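Local coordinates for protein fuculose-1-phosphate aldolase (Glaciozyma antarctica, PDB 4XXF) that belongs to the class II aldolase/adducin family of AraD-like proteins and binds a zinc ion through a cluster of histidines, at residues His45-Arg49 with His102-His106; Ala114-Ser120 with His181-Gly187; Gly145-Gly151 with Lys173-Gln179. All coordinates share one frame; numbering follows the deposited sequence.

Contact 1. Residues His45-Arg49 with His102-His106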
loop_
_atom_site.group_PDB
_atom_site.type_symbol
_atom_site.label_atom_id
_atom_site.label_comp_id
_atom_site.label_asym_id
_atom_site.label_seq_id
_atom_site.Cartn_x
_atom_site.Cartn_y
_atom_site.Cartn_z
ATOM N N HIS A 45 -20.203 -6.436 -8.825
ATOM C CA HIS A 45 -21.265 -7.310 -8.397
ATOM C C HIS A 45 -20.707 -8.698 -8.198
ATOM O O HIS A 45 -19.824 -9.156 -8.918
ATOM C CB HIS A 45 -22.412 -7.320 -9.415
ATOM C CG HIS A 45 -22.090 -6.600 -10.685
ATOM N ND1 HIS A 45 -21.494 -7.219 -11.762
ATOM C CD2 HIS A 45 -22.266 -5.307 -11.044
ATOM C CE1 HIS A 45 -21.327 -6.341 -12.735
ATOM N NE2 HIS A 45 -21.779 -5.170 -12.322
ATOM N N LEU A 46 -21.219 -9.337 -7.160
ATOM C CA LEU A 46 -20.922 -10.737 -6.905
ATOM C C LEU A 46 -22.259 -11.437 -6.748
ATOM O O LEU A 46 -23.115 -10.985 -5.992
ATOM C CB LEU A 46 -20.058 -10.920 -5.652
ATOM C CG LEU A 46 -18.568 -10.578 -5.729
ATOM C CD1 LEU A 46 -18.320 -9.065 -5.716
ATOM C CD2 LEU A 46 -17.841 -11.244 -4.577
ATOM N N THR A 47 -22.450 -12.520 -7.492
ATOM C CA THR A 47 -23.717 -13.238 -7.450
ATOM C C THR A 47 -23.520 -14.700 -7.085
ATOM O O THR A 47 -22.462 -15.285 -7.358
ATOM C CB THR A 47 -24.451 -13.184 -8.808
ATOM O OG1 THR A 47 -23.594 -13.676 -9.849
ATOM C CG2 THR A 47 -24.888 -11.752 -9.149
ATOM N N VAL A 48 -24.531 -15.275 -6.436
ATOM C CA VAL A 48 -24.578 -16.723 -6.275
ATOM C C VAL A 48 -25.991 -17.216 -6.590
ATOM O O VAL A 48 -26.996 -16.619 -6.198
ATOM C CB VAL A 48 -24.124 -17.174 -4.848
ATOM C CG1 VAL A 48 -25.072 -16.666 -3.769
ATOM C CG2 VAL A 48 -23.997 -18.689 -4.779
ATOM N N ARG A 49 -26.049 -18.312 -7.331
ATOM C CA ARG A 49 -27.319 -18.925 -7.681
ATOM C C ARG A 49 -27.993 -19.478 -6.437
ATOM O O ARG A 49 -27.350 -20.139 -5.615
ATOM C CB ARG A 49 -27.079 -20.038 -8.688
ATOM C CG ARG A 49 -28.300 -20.491 -9.439
ATOM C CD ARG A 49 -27.958 -21.708 -10.242
ATOM N NE ARG A 49 -26.934 -21.508 -11.278
ATOM C CZ ARG A 49 -27.188 -21.080 -12.518
ATOM N NH1 ARG A 49 -28.417 -20.722 -12.864
ATOM N NH2 ARG A 49 -26.220 -20.996 -13.414
ATOM N N HIS A 102 -24.161 -10.979 -15.519
ATOM C CA HIS A 102 -24.113 -12.216 -14.752
ATOM C C HIS A 102 -25.245 -13.145 -15.164
ATOM O O HIS A 102 -25.052 -14.345 -15.327
ATOM C CB HIS A 102 -24.191 -11.939 -13.251
ATOM C CG HIS A 102 -22.981 -11.259 -12.693
ATOM N ND1 HIS A 102 -22.467 -11.558 -11.447
ATOM C CD2 HIS A 102 -22.198 -10.276 -13.195
ATOM C CE1 HIS A 102 -21.412 -10.800 -11.215
ATOM N NE2 HIS A 102 -21.224 -10.015 -12.259
ATOM N N SER A 103 -26.433 -12.586 -15.346
ATOM C CA SER A 103 -27.585 -13.399 -15.664
ATOM C C SER A 103 -27.363 -14.180 -16.961
ATOM O O SER A 103 -27.687 -15.374 -17.040
ATOM C CB SER A 103 -28.833 -12.529 -15.773
ATOM O OG SER A 103 -29.965 -13.339 -15.996
ATOM N N ALA A 104 -26.811 -13.512 -17.974
ATOM C CA ALA A 104 -26.528 -14.162 -19.253
ATOM C C ALA A 104 -25.551 -15.321 -19.077
ATOM O O ALA A 104 -25.745 -16.387 -19.652
ATOM C CB ALA A 104 -25.984 -13.161 -20.266
ATOM N N ILE A 105 -24.509 -15.132 -18.272
ATOM C CA ILE A 105 -23.569 -16.223 -18.037
ATOM C C ILE A 105 -24.210 -17.385 -17.253
ATOM O O ILE A 105 -24.043 -18.549 -17.628
ATOM C CB ILE A 105 -22.315 -15.726 -17.285
ATOM C CG1 ILE A 105 -21.551 -14.704 -18.133
ATOM C CG2 ILE A 105 -21.425 -16.915 -16.905
ATOM C CD1 ILE A 105 -20.523 -13.898 -17.331
ATOM N N HIS A 106 -24.917 -17.074 -16.160
ATOM C CA HIS A 106 -25.604 -18.108 -15.370
ATOM C C HIS A 106 -26.572 -18.929 -16.248
ATOM O O HIS A 106 -26.744 -20.136 -16.049
ATOM C CB HIS A 106 -26.395 -17.494 -14.193
ATOM C CG HIS A 106 -25.562 -17.025 -13.033
ATOM N ND1 HIS A 106 -24.849 -17.876 -12.215
ATOM C CD2 HIS A 106 -25.421 -15.788 -12.497
ATOM C CE1 HIS A 106 -24.261 -17.175 -11.259
ATOM N NE2 HIS A 106 -24.593 -15.902 -11.408
#
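His106 and His102, one turn apart on helix 96-108, both reach down to the hydroxyl of Thr47. Thr47 OG1 lies 2.9 Å from His106 NE2 and 2.9 Å from His102 ND1, hydrogen-bonded to each and sitting at the edge of both rings, in their planes. The two bonds help set the rotation of both imidazoles. Thr47 presents the oxygen because chi1 of 55° holds OG1 between the backbone N and the carbonyl carbon, while its CG2 rests 3.3 Å from His102 ND1. In the class II aldolase/adducin domain this helix packs on one face of the central sheet, and here the contact is polar although wholly buried. Arg49, on the same strand 45-49, runs antiparallel to the His106 side chain, its guanidinium plane 83° from the ring. Its NH2 gives a nearly straight bond (178°) to His106 O, 2.8 Å away and in the guanidinium plane; Val112 O takes a second bond from NH2 and also one from His106 ND1. At the other end of the strand, in one of its two conformers, the His45 ring comes up obliquely to that of His102, a detail that stays doubtful.

Contact 2. Residues Ala114-Ser120 with His181-Gly187. With ZN (zinc ion), chain B.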
loop_
_atom_site.group_PDB
_atom_site.type_symbol
_atom_site.label_atom_id
_atom_site.label_comp_id
_atom_site.label_asym_id
_atom_site.label_seq_id
_atom_site.Cartn_x
_atom_site.Cartn_y
_atom_site.Cartn_z
ATOM N N ALA A 114 -21.379 -19.090 -9.172
ATOM C CA ALA A 114 -20.968 -17.783 -8.667
ATOM C C ALA A 114 -20.170 -17.022 -9.696
ATOM O O ALA A 114 -19.393 -17.618 -10.460
ATOM C CB ALA A 114 -20.141 -17.941 -7.397
ATOM N N ILE A 115 -20.362 -15.705 -9.712
ATOM C CA ILE A 115 -19.662 -14.830 -10.649
ATOM C C ILE A 115 -19.186 -13.603 -9.897
ATOM O O ILE A 115 -19.932 -13.045 -9.096
ATOM C CB ILE A 115 -20.586 -14.432 -11.839
ATOM C CG1 ILE A 115 -21.113 -15.675 -12.569
ATOM C CG2 ILE A 115 -19.870 -13.482 -12.796
ATOM C CD1 ILE A 115 -22.109 -15.361 -13.654
ATOM N N CYS A 116 -17.940 -13.196 -10.157
ATOM C CA CYS A 116 -17.337 -12.014 -9.528
ATOM C C CYS A 116 -16.907 -10.991 -10.549
ATOM O O CYS A 116 -16.216 -11.321 -11.507
ATOM C CB CYS A 116 -16.098 -12.380 -8.704
ATOM S SG CYS A 116 -16.320 -13.578 -7.398
ATOM N N HIS A 117 -17.273 -9.739 -10.311
ATOM C CA HIS A 117 -16.804 -8.643 -11.127
ATOM C C HIS A 117 -16.605 -7.399 -10.271
ATOM O O HIS A 117 -17.449 -7.052 -9.456
ATOM C CB HIS A 117 -17.795 -8.354 -12.246
ATOM C CG HIS A 117 -17.471 -7.127 -13.029
ATOM N ND1 HIS A 117 -16.329 -7.009 -13.796
ATOM C CD2 HIS A 117 -18.131 -5.953 -13.154
ATOM C CE1 HIS A 117 -16.309 -5.818 -14.371
ATOM N NE2 HIS A 117 -17.388 -5.150 -13.988
ATOM N N SER A 118 -15.479 -6.726 -10.464
ATOM C CA SER A 118 -15.188 -5.493 -9.755
ATOM C C SER A 118 -14.159 -4.745 -10.564
ATOM O O SER A 118 -13.390 -5.361 -11.306
ATOM C CB SER A 118 -14.667 -5.794 -8.346
ATOM O OG SER A 118 -14.642 -4.638 -7.530
ATOM N N HIS A 119 -14.143 -3.421 -10.443
ATOM C CA HIS A 119 -13.221 -2.601 -11.222
ATOM C C HIS A 119 -11.922 -2.402 -10.457
ATOM O O HIS A 119 -11.577 -1.299 -10.054
ATOM C CB HIS A 119 -13.879 -1.276 -11.575
ATOM C CG HIS A 119 -15.051 -1.426 -12.495
ATOM N ND1 HIS A 119 -15.703 -0.347 -13.052
ATOM C CD2 HIS A 119 -15.684 -2.532 -12.957
ATOM C CE1 HIS A 119 -16.695 -0.784 -13.810
ATOM N NE2 HIS A 119 -16.698 -2.103 -13.780
ATOM N N SER A 120 -11.215 -3.501 -10.266
ATOM C CA SER A 120 -9.969 -3.521 -9.512
ATOM C C SER A 120 -8.858 -2.858 -10.304
ATOM O O SER A 120 -8.848 -2.895 -11.536
ATOM C CB SER A 120 -9.598 -4.958 -9.144
ATOM O OG SER A 120 -9.627 -5.805 -10.296
ATOM N N HIS A 181 -12.072 -2.186 -19.216
ATOM C CA HIS A 181 -13.140 -2.399 -18.253
ATOM C C HIS A 181 -12.570 -3.044 -17.000
ATOM O O HIS A 181 -12.517 -2.406 -15.938
ATOM C CB HIS A 181 -14.248 -3.241 -18.902
ATOM C CG HIS A 181 -15.470 -3.418 -18.058
ATOM N ND1 HIS A 181 -16.587 -4.084 -18.513
ATOM C CD2 HIS A 181 -15.759 -3.017 -16.796
ATOM C CE1 HIS A 181 -17.511 -4.093 -17.566
ATOM N NE2 HIS A 181 -17.034 -3.446 -16.515
ATOM N N GLY A 182 -12.110 -4.283 -17.124
ATOM C CA GLY A 182 -11.561 -4.978 -15.975
ATOM C C GLY A 182 -11.786 -6.469 -16.075
ATOM O O GLY A 182 -11.855 -7.023 -17.168
ATOM N N LEU A 183 -11.933 -7.098 -14.922
ATOM C CA LEU A 183 -11.938 -8.554 -14.818
ATOM C C LEU A 183 -13.290 -9.113 -14.424
ATOM O O LEU A 183 -14.025 -8.502 -13.652
ATOM C CB LEU A 183 -10.915 -9.004 -13.778
ATOM C CG LEU A 183 -9.506 -8.427 -13.896
ATOM C CD1 LEU A 183 -8.682 -8.936 -12.723
ATOM C CD2 LEU A 183 -8.882 -8.831 -15.203
ATOM N N LEU A 184 -13.587 -10.309 -14.913
ATOM C CA LEU A 184 -14.732 -11.069 -14.432
ATOM C C LEU A 184 -14.324 -12.537 -14.310
ATOM O O LEU A 184 -13.645 -13.071 -15.200
ATOM C CB LEU A 184 -15.926 -10.896 -15.378
ATOM C CG LEU A 184 -17.215 -11.658 -15.053
ATOM C CD1 LEU A 184 -18.416 -10.905 -15.577
ATOM C CD2 LEU A 184 -17.213 -13.059 -15.652
ATOM N N THR A 185 -14.726 -13.188 -13.216
ATOM C CA THR A 185 -14.421 -14.600 -13.019
ATOM C C THR A 185 -15.680 -15.362 -12.669
ATOM O O THR A 185 -16.662 -14.787 -12.193
ATOM C CB THR A 185 -13.376 -14.830 -11.913
ATOM O OG1 THR A 185 -13.901 -14.357 -10.667
ATOM C CG2 THR A 185 -12.078 -14.102 -12.239
ATOM N N VAL A 186 -15.655 -16.669 -12.921
ATOM C CA VAL A 186 -16.795 -17.526 -12.615
ATOM C C VAL A 186 -16.317 -18.760 -11.872
ATOM O O VAL A 186 -15.139 -19.118 -11.940
ATOM C CB VAL A 186 -17.560 -17.952 -13.896
ATOM C CG1 VAL A 186 -17.961 -16.731 -14.710
ATOM C CG2 VAL A 186 -16.715 -18.917 -14.731
ATOM N N GLY A 187 -17.221 -19.395 -11.141
ATOM C CA GLY A 187 -16.877 -20.603 -10.420
ATOM C C GLY A 187 -18.045 -21.531 -10.190
ATOM O O GLY A 187 -19.206 -21.117 -10.186
HETATM ZN ZN ZN B . -18.116 -3.330 -14.726
HETATM O O HOH W 1 -10.864 -5.371 -12.800
HETATM O O HOH W 2 -19.229 -1.822 -15.498
HETATM O O HOH W 3 -19.426 -2.989 -13.032
HETATM O O HOH W 4 -19.792 -4.462 -15.570
#
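His117, His119 and His181 meet at a zinc ion, each binding through NE2; the His181 NE2 bond measures 2.1 Å, and the other two match it. Waters 2, 3 and 4 bring the metal to six ligands. The three NE2 atoms crowd to 3.1 Å of one another, as between His117 NE2 and His181 NE2, because they share the metal and not a proton. The His181 ring stands nearly square to both others, its plane 81° from that of His117 and 88° from that of His119, and His119 NE2 lies at its edge. Behind the metal, His117 ND1 donates to Leu183 O at 2.7 Å, from above the carbonyl plane, so the backbone of the facing strand fixes the rotation of this ring. His119 ND1 is held by Asp139 of a second subunit, which places the site at a subunit interface.

The scaffold is an antiparallel pair in the central sheet of the AraD-like fold, strand 114-118 against strand 182-187. Cys116 and Thr185 make a hydrogen-bonded pair, with Cys116 N to Thr185 O at 2.9 Å, and Ala114 pairs with Gly187 in the same manner. Ile115 and Val186 form the non-hydrogen-bonded pair between them; on the face they share with His117, Ile115 CG2 touches Leu184 CD2 at 3.9 Å. Where the strands part toward the metal, water 1 bridges them, donating to Ser118 O and Ser120 OG and accepting from Leu183 N at 2.9 Å. Ser120 OG is also hydrogen-bonded to Glu201 of helix 190-213, while Ser127 OG is bonded to His181 N, just where a classic beta bulge at His181 and Gly182 faces Leu178.

Contact 3. Residues Gly145-Gly151 with Lys173-Gln179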
loop_
_atom_site.group_PDB
_atom_site.type_symbol
_atom_site.label_atom_id
_atom_site.label_comp_id
_atom_site.label_asym_id
_atom_site.label_seq_id
_atom_site.Cartn_x
_atom_site.Cartn_y
_atom_site.Cartn_z
ATOM N N GLY A 145 -4.491 -21.337 -20.979
ATOM C CA GLY A 145 -5.530 -21.772 -21.895
ATOM C C GLY A 145 -6.943 -21.609 -21.364
ATOM O O GLY A 145 -7.883 -22.169 -21.942
ATOM N N ASP A 146 -7.112 -20.840 -20.293
ATOM C CA ASP A 146 -8.404 -20.789 -19.618
ATOM C C ASP A 146 -8.811 -19.382 -19.211
ATOM O O ASP A 146 -9.614 -19.205 -18.292
ATOM C CB ASP A 146 -8.403 -21.704 -18.384
ATOM C CG ASP A 146 -9.788 -22.264 -18.063
ATOM O OD1 ASP A 146 -10.586 -22.516 -18.999
ATOM O OD2 ASP A 146 -10.078 -22.478 -16.871
ATOM N N VAL A 147 -8.261 -18.373 -19.888
ATOM C CA VAL A 147 -8.706 -17.003 -19.669
ATOM C C VAL A 147 -8.990 -16.359 -21.024
ATOM O O VAL A 147 -8.201 -16.480 -21.969
ATOM C CB VAL A 147 -7.683 -16.162 -18.839
ATOM C CG1 VAL A 147 -6.287 -16.166 -19.463
ATOM C CG2 VAL A 147 -8.190 -14.739 -18.645
ATOM N N ALA A 148 -10.156 -15.739 -21.128
ATOM C CA ALA A 148 -10.594 -15.114 -22.363
ATOM C C ALA A 148 -10.215 -13.639 -22.408
ATOM O O ALA A 148 -9.881 -13.028 -21.397
ATOM C CB ALA A 148 -12.099 -15.278 -22.524
ATOM N N LEU A 149 -10.280 -13.077 -23.606
ATOM C CA LEU A 149 -10.043 -11.660 -23.815
ATOM C C LEU A 149 -11.107 -11.146 -24.749
ATOM O O LEU A 149 -11.238 -11.634 -25.870
ATOM C CB LEU A 149 -8.649 -11.400 -24.402
ATOM C CG LEU A 149 -8.296 -9.941 -24.746
ATOM C CD1 LEU A 149 -8.311 -9.039 -23.510
ATOM C CD2 LEU A 149 -6.945 -9.862 -25.465
ATOM N N LEU A 150 -11.881 -10.176 -24.286
ATOM C CA LEU A 150 -12.854 -9.531 -25.145
ATOM C C LEU A 150 -12.317 -8.186 -25.598
ATOM O O LEU A 150 -11.974 -7.353 -24.773
ATOM C CB LEU A 150 -14.188 -9.346 -24.419
ATOM C CG LEU A 150 -15.293 -8.696 -25.254
ATOM C CD1 LEU A 150 -15.515 -9.462 -26.551
ATOM C CD2 LEU A 150 -16.575 -8.605 -24.449
ATOM N N GLY A 151 -12.239 -7.974 -26.907
ATOM C CA GLY A 151 -11.751 -6.715 -27.443
ATOM C C GLY A 151 -12.814 -5.630 -27.500
ATOM O O GLY A 151 -12.929 -4.922 -28.502
ATOM N N LYS A 173 -14.449 -20.911 -20.141
ATOM C CA LYS A 173 -13.254 -20.526 -19.387
ATOM C C LYS A 173 -13.584 -19.966 -18.004
ATOM O O LYS A 173 -14.729 -19.624 -17.733
ATOM C CB LYS A 173 -12.438 -19.533 -20.211
ATOM C CG LYS A 173 -11.920 -20.173 -21.514
ATOM C CD LYS A 173 -11.030 -19.249 -22.323
ATOM C CE LYS A 173 -10.432 -19.980 -23.520
ATOM N NZ LYS A 173 -11.479 -20.272 -24.527
ATOM N N LYS A 174 -12.586 -19.906 -17.123
ATOM C CA LYS A 174 -12.829 -19.494 -15.736
ATOM C C LYS A 174 -12.838 -17.982 -15.549
ATOM O O LYS A 174 -13.290 -17.485 -14.517
ATOM C CB LYS A 174 -11.786 -20.090 -14.777
ATOM C CG LYS A 174 -10.345 -19.661 -15.061
ATOM C CD LYS A 174 -9.408 -19.958 -13.877
ATOM C CE LYS A 174 -9.382 -21.423 -13.486
ATOM N NZ LYS A 174 -8.710 -22.265 -14.506
ATOM N N ALA A 175 -12.343 -17.252 -16.545
ATOM C CA ALA A 175 -12.160 -15.814 -16.374
ATOM C C ALA A 175 -12.078 -15.123 -17.712
ATOM O O ALA A 175 -11.774 -15.746 -18.734
ATOM C CB ALA A 175 -10.907 -15.522 -15.551
ATOM N N ILE A 176 -12.359 -13.824 -17.702
ATOM C CA ILE A 176 -12.248 -13.021 -18.905
ATOM C C ILE A 176 -11.694 -11.640 -18.545
ATOM O O ILE A 176 -12.037 -11.037 -17.516
ATOM C CB ILE A 176 -13.615 -12.909 -19.653
ATOM C CG1 ILE A 176 -13.463 -12.127 -20.963
ATOM C CG2 ILE A 176 -14.693 -12.285 -18.752
ATOM C CD1 ILE A 176 -14.640 -12.305 -21.923
ATOM N N ILE A 177 -10.785 -11.171 -19.388
ATOM C CA ILE A 177 -10.298 -9.799 -19.328
ATOM C C ILE A 177 -11.125 -8.995 -20.310
ATOM O O ILE A 177 -11.133 -9.283 -21.505
ATOM C CB ILE A 177 -8.803 -9.721 -19.659
ATOM C CG1 ILE A 177 -8.027 -10.583 -18.660
ATOM C CG2 ILE A 177 -8.320 -8.276 -19.654
ATOM C CD1 ILE A 177 -6.529 -10.579 -18.855
ATOM N N LEU A 178 -11.863 -8.025 -19.778
ATOM C CA LEU A 178 -12.739 -7.179 -20.571
ATOM C C LEU A 178 -11.998 -5.901 -20.915
ATOM O O LEU A 178 -11.729 -5.089 -20.035
ATOM C CB LEU A 178 -14.020 -6.878 -19.799
ATOM C CG LEU A 178 -14.788 -8.104 -19.297
ATOM C CD1 LEU A 178 -15.822 -7.680 -18.260
ATOM C CD2 LEU A 178 -15.448 -8.843 -20.456
ATOM N N GLN A 179 -11.659 -5.730 -22.184
ATOM C CA GLN A 179 -10.842 -4.590 -22.580
ATOM C C GLN A 179 -11.480 -3.268 -22.144
ATOM O O GLN A 179 -12.700 -3.073 -22.280
ATOM C CB GLN A 179 -10.616 -4.597 -24.092
ATOM C CG GLN A 179 -9.634 -3.558 -24.575
ATOM C CD GLN A 179 -9.488 -3.601 -26.070
ATOM O OE1 GLN A 179 -9.070 -4.614 -26.632
ATOM N NE2 GLN A 179 -9.843 -2.513 -26.728
#
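Asp146 CG stands roughly anti to the backbone N (chi1 -151°), and Lys174 folds back on itself, bent at chi3 and chi4; the two side chains cross at about a right angle, and the bends bring NZ to the outer side of OD2. The salt bridge, Lys174 NZ to Asp146 OD2 at 2.7 Å, uses the anti lone pair of OD2, the one away from the other oxygen. It sits just before the N-terminal ends of a parallel strand pair, 147-150 beside 175-178, at one margin of the mixed sheet of the class II aldolase/adducin domain. The ammonium has further hydrogen bonds to Ala142 O and Gly232 O and a cation-pi contact with Trp196, so three hydrogen bonds and an aromatic ring hold it. The Lys173 chain passes alongside Asp146, heading the other way, with CG 3.7 Å from Asp146 OD1, and its CD lies against the backbone of Val147.

Farther along, the backbone ladder takes over. Ala148 bonds on both its N and O, from Ala148 N to Ala175 O and from Ile177 N to Ala148 O, each at 2.9 Å and close to straight. Leu150 does likewise, to Ile177 O and Gln179 N. On one face Val147 CG2 meets Ile177 CG1, and Leu149 CD1 leans over to Ile177 CG2 at 3.9 Å. The opposite face carries Ala148, Leu150, Ile176 and Leu178, and helix 163-170 packs against it through Ile166 and Ala169. There Ile176 CD1 fits between two side chains of the neighbouring strand, 3.9 Å from Leu150 CB and 4.0 Å from Ala148 CB.

In the fold
From the N terminus, strand 45-49 enters the sheet first, and contact 1 closes a loop of 52 residues when helix 96-108 comes back to it. After a short loop the chain enters strand 114-118, which lies next to 45-49 in the sheet, so contacts 1 and 2 follow in series yet touch. Contact 2 closes only when strand 182-187 returns. Nested inside its loop, contact 3 pairs 147-150 with 175-178, the chain between them passing through helix 163-170 after an unmodelled gap. Strand 175-178 in turn neighbours 182-187, linking contacts 2 and 3 edge to edge, whereas contacts 1 and 3 stay about 6 Å apart at their nearest atoms.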